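Local coordinates for protein phosphoglycerol transferase GacH (Streptococcus pyogenes MGAS5005, PDB 6DGM) that probably transfers glycerol phosphate onto streptococcal rhamnose polysaccharide, using a domain that binds manganese and sn-glycerol-1-phosphate, at residues A137-A141 and F201-M206; Y186-L190 and E248-F252; K261-F267 and D292-N298. All coordinates share one frame; numbering follows the deposited sequence.

Overall arrangement
From the N terminus, strand 135-139 comes first, and contact 1 closes when the chain, after helix 182-192, returns as strand 200-204 beside it. Contact 2 opens within that loop, at 186-190, and closes only at 248-252, so contacts 1 and 2 cross. Contact 3 follows in series, opening at strand 263-269 and closing when strand 290-297 returns antiparallel beside it, after a connection without helix. Contacts 1 and 3 lie in the same mixed sheet without touching, while contact 2 joins two of the helices that pack on it. I189 of contact 2 meets M138 and V203 of contact 1, and Y186 and T249 meet F267 of contact 3, tying the helical layer to both sets of strands.

Contact 1 (A137-A141 and F201-M206); sequences AMHPA and FSVITM. With 1GP (sn-glycerol-1-phosphate), chain D.
Two backbone hydrogen bonds join M138 to its neighbouring strand: its N donates to S202 O at 3.0 Å, and its O receives the N-H of I204 at 2.9 Å. One residue thus bonds to two that flank V203, the pattern of a parallel pair, and the strand axes run only 9° apart. Beyond the regular pairing, a side chain takes over. H139 ND1 donates to I204 O over 2.8 Å in a nearly straight bond of 172°; the oxygen lies in the imidazole plane, although the nitrogen stands above the plane of the carbonyl. With CG anti to the backbone N (chi1 177°), the ring is carried toward I204 O on one side and the ligand on the other, and its second nitrogen, NE2, lies 2.7 Å from O2 of sn-glycerol-1-phosphate in a further hydrogen bond.

These are the C-terminal ends of parallel strands in an alkaline phosphatase-like sheet, where H139, A141 and M206 line the ligand pocket. Next to them, T205 OG1 bonds to the backbone N of E47, a manganese ligand.

The apolar contacts fall into two groups. On the face shared with V203, M138 SD sits 4.1 Å from V203 CG2 and approaches the edge of the F201 ring, a Met-aromatic contact. Near the pocket, P140 occupies the centre of an inverse gamma turn, and its CG packs 3.9 Å from M206 CB. The bent side chain of M206 crosses the imidazole obliquely, CG coming 3.5 Å from H139 CE1, while its sulfur passes 3.9 Å from ligand atom C3.

Contact 2 (Y186-L190 and E248-F252); sequences YNNIL and ETRAF
The hydroxyl of T249 has two polar partners: its OG1 is hydrogen-bonded to the carbonyl of T245, one turn earlier in its own helix, and Y186 OH lies 2.7 Å from OG1, a probable hydrogen bond between the two helices.

Behind this polar end, the Y186 ring forms an offset stack with F252, the planes 9° apart and the centroids separated by 4.6 Å. The rings are displaced, so that F252 CB, rather than the ring centre, lies over the tyrosine face in a CH-pi contact, while F252 CD1 reaches back to Y186 CB at 3.7 Å. F252 gets there with CG anti to its backbone N (chi1 175°), which carries the ring across to helix 182-192. There I189 CD1 meets its CZ at 3.9 Å and L190 CD2 meets CE1 at 3.8 Å, with L190 CG at the ring edge. E248 CB comes against the edge of the tyrosine ring, 3.9 Å from Y186 CD2.

The helix segments run almost parallel, 11° apart, with axes 10.8 Å from each other, a gap spanned by the two aromatic side chains. Y186 and F252 bury most of the surface between the segments, so the contact is probably held mainly by ring stacking and apolar packing, with one polar link where the phenol oxygen of the buried Y186 meets T249 OG1 at the far end of the ring.

Contact 3 (K261-F267 and D292-N298); sequences KPITVVF and DYFIWSN
F267 and F294 face each other as a hydrogen-bonded antiparallel pair, joined by F267 N to F294 O and F294 N to F267 O, both 2.9 Å. Their ring planes are nearly parallel, 5° apart, but slid so that they barely overlap. What covers the F294 ring is instead the root of the F267 side chain: F267 CB sits over its face, 3.4 Å from F294 CZ. The first torsion of F294, with CG between backbone N and carbonyl carbon (chi1 66°), folds its ring toward the other strand. On the same side of the sheet, V265 and W296 form the next hydrogen-bonded pair, beneath helix 229-257.

N298 closes the other end. Its backbone N donates to I263 O, and its side-chain amide reaches the chain where it enters strand 263-269: ND2 gives a bond of 2.8 Å to K261 O, and OD1 takes the I263 N-H at 3.0 Å, the donor lying well above the carbonyl plane. ND2 also bonds to L256 O. On the opposite face, T264 OG1 and S297 OG share a hydrogen bond of 2.7 Å.

Strand 263-269 bonds on its other side to strand 40-46 and leads directly to the manganese ligands D270 and H271. Strand 290-297 runs against both its neighbours, the seventh strand of a sheet ordered 4-3-5-1-6-7-2-8 and antiparallel to the rest, as in the alkaline phosphatase fold.

Contact 1 (A137-A141 and F201-M206)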
loop_
_atom_site.group_PDB
_atom_site.type_symbol
_atom_site.label_atom_id
_atom_site.label_comp_id
_atom_site.label_asym_id
_atom_site.label_seq_id
_atom_site.Cartn_x
_atom_site.Cartn_y
_atom_site.Cartn_z
ATOM N N ALA A 137 4.673 12.590 5.196
ATOM C CA ALA A 137 3.330 12.113 4.914
ATOM C C ALA A 137 2.507 13.209 4.249
ATOM O O ALA A 137 2.744 14.391 4.471
ATOM C CB ALA A 137 2.616 11.660 6.214
ATOM N N MET A 138 1.540 12.803 3.428
ATOM C CA MET A 138 0.710 13.742 2.683
ATOM C C MET A 138 -0.689 13.183 2.505
ATOM O O MET A 138 -0.838 12.055 2.031
ATOM C CB MET A 138 1.306 13.973 1.288
ATOM C CG MET A 138 2.719 14.470 1.328
ATOM S SD MET A 138 3.481 14.614 -0.322
ATOM C CE MET A 138 2.311 15.557 -1.142
ATOM N N HIS A 139 -1.705 13.988 2.833
ATOM C CA HIS A 139 -3.097 13.589 2.623
ATOM C C HIS A 139 -4.001 14.815 2.570
ATOM O O HIS A 139 -4.053 15.576 3.543
ATOM C CB HIS A 139 -3.563 12.690 3.763
ATOM C CG HIS A 139 -5.009 12.298 3.672
ATOM N ND1 HIS A 139 -5.536 11.661 2.567
ATOM C CD2 HIS A 139 -6.025 12.407 4.562
ATOM C CE1 HIS A 139 -6.816 11.400 2.780
ATOM N NE2 HIS A 139 -7.140 11.861 3.976
ATOM N N PRO A 140 -4.731 15.059 1.458
ATOM C CA PRO A 140 -5.530 16.296 1.378
ATOM C C PRO A 140 -6.890 16.191 2.073
ATOM O O PRO A 140 -7.949 16.293 1.460
ATOM C CB PRO A 140 -5.620 16.551 -0.131
ATOM C CG PRO A 140 -5.264 15.315 -0.806
ATOM C CD PRO A 140 -4.562 14.406 0.143
ATOM N N ALA A 141 -6.845 16.010 3.385
ATOM C CA ALA A 141 -8.014 16.146 4.249
ATOM C C ALA A 141 -7.469 16.515 5.626
ATOM O O ALA A 141 -6.356 17.042 5.735
ATOM C CB ALA A 141 -8.872 14.874 4.225
ATOM N N PHE A 201 8.189 8.805 1.459
ATOM C CA PHE A 201 6.908 9.489 1.387
ATOM C C PHE A 201 5.791 8.481 1.582
ATOM O O PHE A 201 5.787 7.429 0.941
ATOM C CB PHE A 201 6.705 10.098 -0.004
ATOM C CG PHE A 201 7.567 11.304 -0.300
ATOM C CD1 PHE A 201 8.886 11.157 -0.711
ATOM C CD2 PHE A 201 7.036 12.575 -0.221
ATOM C CE1 PHE A 201 9.662 12.268 -1.011
ATOM C CE2 PHE A 201 7.786 13.680 -0.528
ATOM C CZ PHE A 201 9.117 13.530 -0.926
ATOM N N SER A 202 4.837 8.817 2.448
ATOM C CA SER A 202 3.592 8.067 2.572
ATOM C C SER A 202 2.468 8.989 2.140
ATOM O O SER A 202 2.165 9.966 2.831
ATOM C CB SER A 202 3.350 7.593 3.999
ATOM O OG SER A 202 2.134 6.833 4.044
ATOM N N VAL A 203 1.847 8.679 1.011
ATOM C CA VAL A 203 0.882 9.565 0.372
ATOM C C VAL A 203 -0.464 8.865 0.297
ATOM O O VAL A 203 -0.545 7.685 -0.066
ATOM C CB VAL A 203 1.375 9.948 -1.033
ATOM C CG1 VAL A 203 0.404 10.889 -1.699
ATOM C CG2 VAL A 203 2.768 10.581 -0.972
ATOM N N ILE A 204 -1.523 9.605 0.622
ATOM C CA ILE A 204 -2.889 9.105 0.558
ATOM C C ILE A 204 -3.713 10.130 -0.217
ATOM O O ILE A 204 -3.967 11.235 0.282
ATOM C CB ILE A 204 -3.482 8.893 1.954
ATOM C CG1 ILE A 204 -2.617 7.965 2.820
ATOM C CG2 ILE A 204 -4.894 8.306 1.859
ATOM C CD1 ILE A 204 -1.623 8.723 3.712
ATOM N N THR A 205 -4.139 9.767 -1.418
ATOM C CA THR A 205 -4.850 10.734 -2.244
ATOM C C THR A 205 -6.290 10.891 -1.769
ATOM O O THR A 205 -6.770 10.170 -0.883
ATOM C CB THR A 205 -4.820 10.370 -3.726
ATOM O OG1 THR A 205 -5.637 9.214 -3.958
ATOM C CG2 THR A 205 -3.396 10.122 -4.205
ATOM N N MET A 206 -6.992 11.849 -2.391
ATOM C CA MET A 206 -8.407 12.055 -2.125
ATOM C C MET A 206 -9.272 12.229 -3.365
ATOM O O MET A 206 -10.495 12.109 -3.243
ATOM C CB MET A 206 -8.608 13.285 -1.228
ATOM C CG MET A 206 -8.597 13.007 0.248
ATOM S SD MET A 206 -9.948 11.901 0.743
ATOM C CE MET A 206 -11.233 13.035 1.231
HETATM C C3 1GP D . -10.104 10.354 4.367
HETATM O O3 1GP D . -8.544 8.537 3.907
HETATM C C2 1GP D . -9.861 8.860 4.395
HETATM O O2 1GP D . -9.315 11.059 5.323
HETATM C C1 1GP D . -10.912 8.126 3.575
HETATM O O1P 1GP D . -10.870 6.722 3.851
HETATM O O2P 1GP D . -11.950 5.477 1.763
HETATM O O3P 1GP D . -12.014 4.566 4.231
HETATM O O4P 1GP D . -13.388 6.597 3.551
HETATM P P 1GP D . -12.077 5.793 3.294
#

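Contact 2 (Y186-L190 and E248-F252)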
loop_
_atom_site.group_PDB
_atom_site.type_symbol
_atom_site.label_atom_id
_atom_site.label_comp_id
_atom_site.label_asym_id
_atom_site.label_seq_id
_atom_site.Cartn_x
_atom_site.Cartn_y
_atom_site.Cartn_z
ATOM N N TYR A 186 0.564 15.072 -6.696
ATOM C CA TYR A 186 1.798 14.703 -7.383
ATOM C C TYR A 186 2.766 15.876 -7.446
ATOM O O TYR A 186 3.971 15.705 -7.226
ATOM C CB TYR A 186 1.470 14.212 -8.792
ATOM C CG TYR A 186 0.729 12.892 -8.882
ATOM C CD1 TYR A 186 0.912 11.899 -7.939
ATOM C CD2 TYR A 186 -0.148 12.639 -9.923
ATOM C CE1 TYR A 186 0.240 10.698 -8.032
ATOM C CE2 TYR A 186 -0.809 11.448 -10.027
ATOM C CZ TYR A 186 -0.605 10.474 -9.077
ATOM O OH TYR A 186 -1.262 9.272 -9.187
ATOM N N ASN A 187 2.262 17.081 -7.731
ATOM C CA ASN A 187 3.154 18.221 -7.864
ATOM C C ASN A 187 3.711 18.646 -6.517
ATOM O O ASN A 187 4.845 19.136 -6.440
ATOM C CB ASN A 187 2.452 19.349 -8.604
ATOM C CG ASN A 187 2.460 19.118 -10.103
ATOM O OD1 ASN A 187 3.298 18.366 -10.617
ATOM N ND2 ASN A 187 1.558 19.768 -10.808
ATOM N N ASN A 188 2.961 18.413 -5.445
ATOM C CA ASN A 188 3.498 18.668 -4.112
ATOM C C ASN A 188 4.559 17.638 -3.723
ATOM O O ASN A 188 5.531 17.984 -3.053
ATOM C CB ASN A 188 2.371 18.761 -3.098
ATOM C CG ASN A 188 1.791 20.149 -3.021
ATOM O OD1 ASN A 188 2.212 20.964 -2.197
ATOM N ND2 ASN A 188 0.845 20.454 -3.912
ATOM N N ILE A 189 4.405 16.368 -4.132
ATOM C CA ILE A 189 5.505 15.417 -3.948
ATOM C C ILE A 189 6.753 15.921 -4.669
ATOM O O ILE A 189 7.840 16.007 -4.087
ATOM C CB ILE A 189 5.125 14.022 -4.458
ATOM C CG1 ILE A 189 3.944 13.446 -3.666
ATOM C CG2 ILE A 189 6.346 13.062 -4.356
ATOM C CD1 ILE A 189 3.392 12.220 -4.313
ATOM N N LEU A 190 6.604 16.262 -5.949
ATOM C CA LEU A 190 7.755 16.670 -6.754
ATOM C C LEU A 190 8.482 17.863 -6.141
ATOM O O LEU A 190 9.716 17.922 -6.170
ATOM C CB LEU A 190 7.311 16.987 -8.180
ATOM C CG LEU A 190 6.838 15.792 -9.006
ATOM C CD1 LEU A 190 6.227 16.257 -10.333
ATOM C CD2 LEU A 190 7.953 14.788 -9.256
ATOM N N GLU A 248 -2.327 12.016 -15.180
ATOM C CA GLU A 248 -1.449 12.695 -14.239
ATOM C C GLU A 248 -0.409 11.742 -13.660
ATOM O O GLU A 248 0.698 12.174 -13.331
ATOM C CB GLU A 248 -2.253 13.353 -13.121
ATOM C CG GLU A 248 -3.237 14.414 -13.602
ATOM C CD GLU A 248 -2.558 15.620 -14.226
ATOM O OE1 GLU A 248 -1.329 15.798 -14.031
ATOM O OE2 GLU A 248 -3.258 16.405 -14.923
ATOM N N THR A 249 -0.753 10.459 -13.497
ATOM C CA THR A 249 0.204 9.485 -12.987
ATOM C C THR A 249 1.341 9.294 -13.985
ATOM O O THR A 249 2.517 9.259 -13.600
ATOM C CB THR A 249 -0.518 8.160 -12.691
ATOM O OG1 THR A 249 -1.559 8.364 -11.717
ATOM C CG2 THR A 249 0.453 7.092 -12.157
ATOM N N ARG A 250 1.020 9.199 -15.275
ATOM C CA ARG A 250 2.074 9.142 -16.284
ATOM C C ARG A 250 2.975 10.372 -16.216
ATOM O O ARG A 250 4.205 10.250 -16.263
ATOM C CB ARG A 250 1.464 9.010 -17.679
ATOM C CG ARG A 250 2.474 9.167 -18.821
ATOM C CD ARG A 250 1.779 9.116 -20.165
ATOM N NE ARG A 250 2.679 9.435 -21.270
ATOM C CZ ARG A 250 2.324 9.423 -22.551
ATOM N NH1 ARG A 250 1.082 9.107 -22.893
ATOM N NH2 ARG A 250 3.213 9.721 -23.490
ATOM N N ALA A 251 2.379 11.570 -16.152
ATOM C CA ALA A 251 3.169 12.794 -16.111
ATOM C C ALA A 251 4.057 12.845 -14.876
ATOM O O ALA A 251 5.204 13.310 -14.944
ATOM C CB ALA A 251 2.257 14.022 -16.159
ATOM N N PHE A 252 3.539 12.383 -13.741
ATOM C CA PHE A 252 4.323 12.307 -12.515
ATOM C C PHE A 252 5.535 11.403 -12.691
ATOM O O PHE A 252 6.661 11.783 -12.350
ATOM C CB PHE A 252 3.399 11.785 -11.417
ATOM C CG PHE A 252 4.056 11.531 -10.085
ATOM C CD1 PHE A 252 4.733 12.531 -9.420
ATOM C CD2 PHE A 252 3.949 10.280 -9.490
ATOM C CE1 PHE A 252 5.311 12.288 -8.168
ATOM C CE2 PHE A 252 4.524 10.030 -8.245
ATOM C CZ PHE A 252 5.193 11.040 -7.582
#

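Contact 3 (K261-F267 and D292-N298)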
loop_
_atom_site.group_PDB
_atom_site.type_symbol
_atom_site.label_atom_id
_atom_site.label_comp_id
_atom_site.label_asym_id
_atom_site.label_seq_id
_atom_site.Cartn_x
_atom_site.Cartn_y
_atom_site.Cartn_z
ATOM N N LYS A 261 18.326 10.764 -8.716
ATOM C CA LYS A 261 18.244 10.050 -7.443
ATOM C C LYS A 261 17.471 8.772 -7.728
ATOM O O LYS A 261 16.453 8.837 -8.432
ATOM C CB LYS A 261 17.460 10.883 -6.414
ATOM C CG LYS A 261 17.205 10.174 -5.082
ATOM C CD LYS A 261 18.472 10.065 -4.223
ATOM C CE LYS A 261 18.231 9.171 -3.010
ATOM N NZ LYS A 261 19.461 9.038 -2.170
ATOM N N PRO A 262 17.894 7.610 -7.219
ATOM C CA PRO A 262 17.051 6.412 -7.377
ATOM C C PRO A 262 15.757 6.577 -6.589
ATOM O O PRO A 262 15.781 6.820 -5.377
ATOM C CB PRO A 262 17.917 5.265 -6.837
ATOM C CG PRO A 262 19.127 5.886 -6.249
ATOM C CD PRO A 262 19.220 7.305 -6.659
ATOM N N ILE A 263 14.622 6.456 -7.282
ATOM C CA ILE A 263 13.298 6.654 -6.698
ATOM C C ILE A 263 12.432 5.467 -7.089
ATOM O O ILE A 263 12.377 5.102 -8.267
ATOM C CB ILE A 263 12.662 7.968 -7.206
ATOM C CG1 ILE A 263 13.467 9.183 -6.723
ATOM C CG2 ILE A 263 11.222 8.070 -6.749
ATOM C CD1 ILE A 263 13.076 10.500 -7.387
ATOM N N THR A 264 11.735 4.877 -6.114
ATOM C CA THR A 264 10.785 3.800 -6.401
ATOM C C THR A 264 9.428 4.169 -5.823
ATOM O O THR A 264 9.343 4.679 -4.706
ATOM C CB THR A 264 11.280 2.446 -5.869
ATOM O OG1 THR A 264 12.497 2.088 -6.537
ATOM C CG2 THR A 264 10.269 1.339 -6.138
ATOM N N VAL A 265 8.387 3.947 -6.617
ATOM C CA VAL A 265 7.003 4.224 -6.250
ATOM C C VAL A 265 6.274 2.894 -6.102
ATOM O O VAL A 265 6.309 2.051 -7.009
ATOM C CB VAL A 265 6.300 5.075 -7.321
ATOM C CG1 VAL A 265 4.847 5.312 -6.945
ATOM C CG2 VAL A 265 7.029 6.409 -7.553
ATOM N N VAL A 266 5.607 2.715 -4.965
ATOM C CA VAL A 266 4.649 1.637 -4.757
ATOM C C VAL A 266 3.271 2.280 -4.877
ATOM O O VAL A 266 2.878 3.070 -4.021
ATOM C CB VAL A 266 4.826 0.972 -3.388
ATOM C CG1 VAL A 266 3.804 -0.140 -3.208
ATOM C CG2 VAL A 266 6.251 0.437 -3.212
ATOM N N PHE A 267 2.558 1.979 -5.958
ATOM C CA PHE A 267 1.301 2.627 -6.309
ATOM C C PHE A 267 0.205 1.579 -6.240
ATOM O O PHE A 267 0.341 0.506 -6.824
ATOM C CB PHE A 267 1.415 3.144 -7.750
ATOM C CG PHE A 267 0.207 3.878 -8.239
ATOM C CD1 PHE A 267 -0.867 3.179 -8.764
ATOM C CD2 PHE A 267 0.157 5.263 -8.200
ATOM C CE1 PHE A 267 -1.987 3.842 -9.226
ATOM C CE2 PHE A 267 -0.976 5.940 -8.673
ATOM C CZ PHE A 267 -2.042 5.215 -9.184
ATOM N N ASP A 292 -5.586 -2.592 -8.435
ATOM C CA ASP A 292 -4.331 -2.575 -9.189
ATOM C C ASP A 292 -3.173 -2.073 -8.345
ATOM O O ASP A 292 -3.340 -1.189 -7.506
ATOM C CB ASP A 292 -4.494 -1.653 -10.400
ATOM C CG ASP A 292 -5.599 -2.111 -11.318
ATOM O OD1 ASP A 292 -6.776 -1.730 -11.073
ATOM O OD2 ASP A 292 -5.297 -2.885 -12.266
ATOM N N TYR A 293 -1.992 -2.642 -8.573
ATOM C CA TYR A 293 -0.776 -2.100 -7.987
ATOM C C TYR A 293 0.369 -2.184 -8.992
ATOM O O TYR A 293 0.377 -3.013 -9.905
ATOM C CB TYR A 293 -0.361 -2.815 -6.681
ATOM C CG TYR A 293 0.478 -4.064 -6.915
ATOM C CD1 TYR A 293 1.865 -3.982 -6.984
ATOM C CD2 TYR A 293 -0.114 -5.317 -7.099
ATOM C CE1 TYR A 293 2.630 -5.096 -7.231
ATOM C CE2 TYR A 293 0.653 -6.441 -7.349
ATOM C CZ TYR A 293 2.026 -6.326 -7.405
ATOM O OH TYR A 293 2.823 -7.420 -7.646
ATOM N N PHE A 294 1.353 -1.313 -8.796
ATOM C CA PHE A 294 2.636 -1.447 -9.470
ATOM C C PHE A 294 3.747 -0.942 -8.559
ATOM O O PHE A 294 3.521 -0.151 -7.637
ATOM C CB PHE A 294 2.673 -0.781 -10.860
ATOM C CG PHE A 294 2.538 0.725 -10.864
ATOM C CD1 PHE A 294 3.596 1.531 -10.505
ATOM C CD2 PHE A 294 1.364 1.330 -11.299
ATOM C CE1 PHE A 294 3.493 2.905 -10.530
ATOM C CE2 PHE A 294 1.256 2.713 -11.346
ATOM C CZ PHE A 294 2.325 3.501 -10.968
ATOM N N ILE A 295 4.956 -1.425 -8.831
ATOM C CA ILE A 295 6.163 -1.021 -8.128
ATOM C C ILE A 295 7.128 -0.600 -9.229
ATOM O O ILE A 295 7.570 -1.439 -10.017
ATOM C CB ILE A 295 6.741 -2.153 -7.267
ATOM C CG1 ILE A 295 5.711 -2.598 -6.216
ATOM C CG2 ILE A 295 8.010 -1.671 -6.588
ATOM C CD1 ILE A 295 6.167 -3.745 -5.303
ATOM N N TRP A 296 7.386 0.711 -9.331
ATOM C CA TRP A 296 8.086 1.299 -10.470
ATOM C C TRP A 296 9.235 2.156 -9.963
ATOM O O TRP A 296 9.028 3.011 -9.095
ATOM C CB TRP A 296 7.116 2.189 -11.258
ATOM C CG TRP A 296 7.703 2.950 -12.425
ATOM C CD1 TRP A 296 7.715 2.557 -13.724
ATOM C CD2 TRP A 296 8.338 4.236 -12.389
ATOM N NE1 TRP A 296 8.315 3.508 -14.504
ATOM C CE2 TRP A 296 8.712 4.550 -13.709
ATOM C CE3 TRP A 296 8.638 5.140 -11.370
ATOM C CZ2 TRP A 296 9.362 5.745 -14.044
ATOM C CZ3 TRP A 296 9.273 6.324 -11.697
ATOM C CH2 TRP A 296 9.624 6.622 -13.026
ATOM N N SER A 297 10.432 1.935 -10.519
ATOM C CA SER A 297 11.615 2.749 -10.262
ATOM C C SER A 297 11.898 3.657 -11.454
ATOM O O SER A 297 11.516 3.368 -12.593
ATOM C CB SER A 297 12.848 1.871 -10.006
ATOM O OG SER A 297 12.626 0.922 -8.985
ATOM N N ASN A 298 12.598 4.752 -11.185
ATOM C CA ASN A 298 12.854 5.759 -12.209
ATOM C C ASN A 298 14.066 5.454 -13.071
ATOM O O ASN A 298 14.427 6.281 -13.913
ATOM C CB ASN A 298 12.956 7.152 -11.587
ATOM C CG ASN A 298 14.191 7.335 -10.746
ATOM O OD1 ASN A 298 14.840 6.365 -10.322
ATOM N ND2 ASN A 298 14.526 8.589 -10.491
#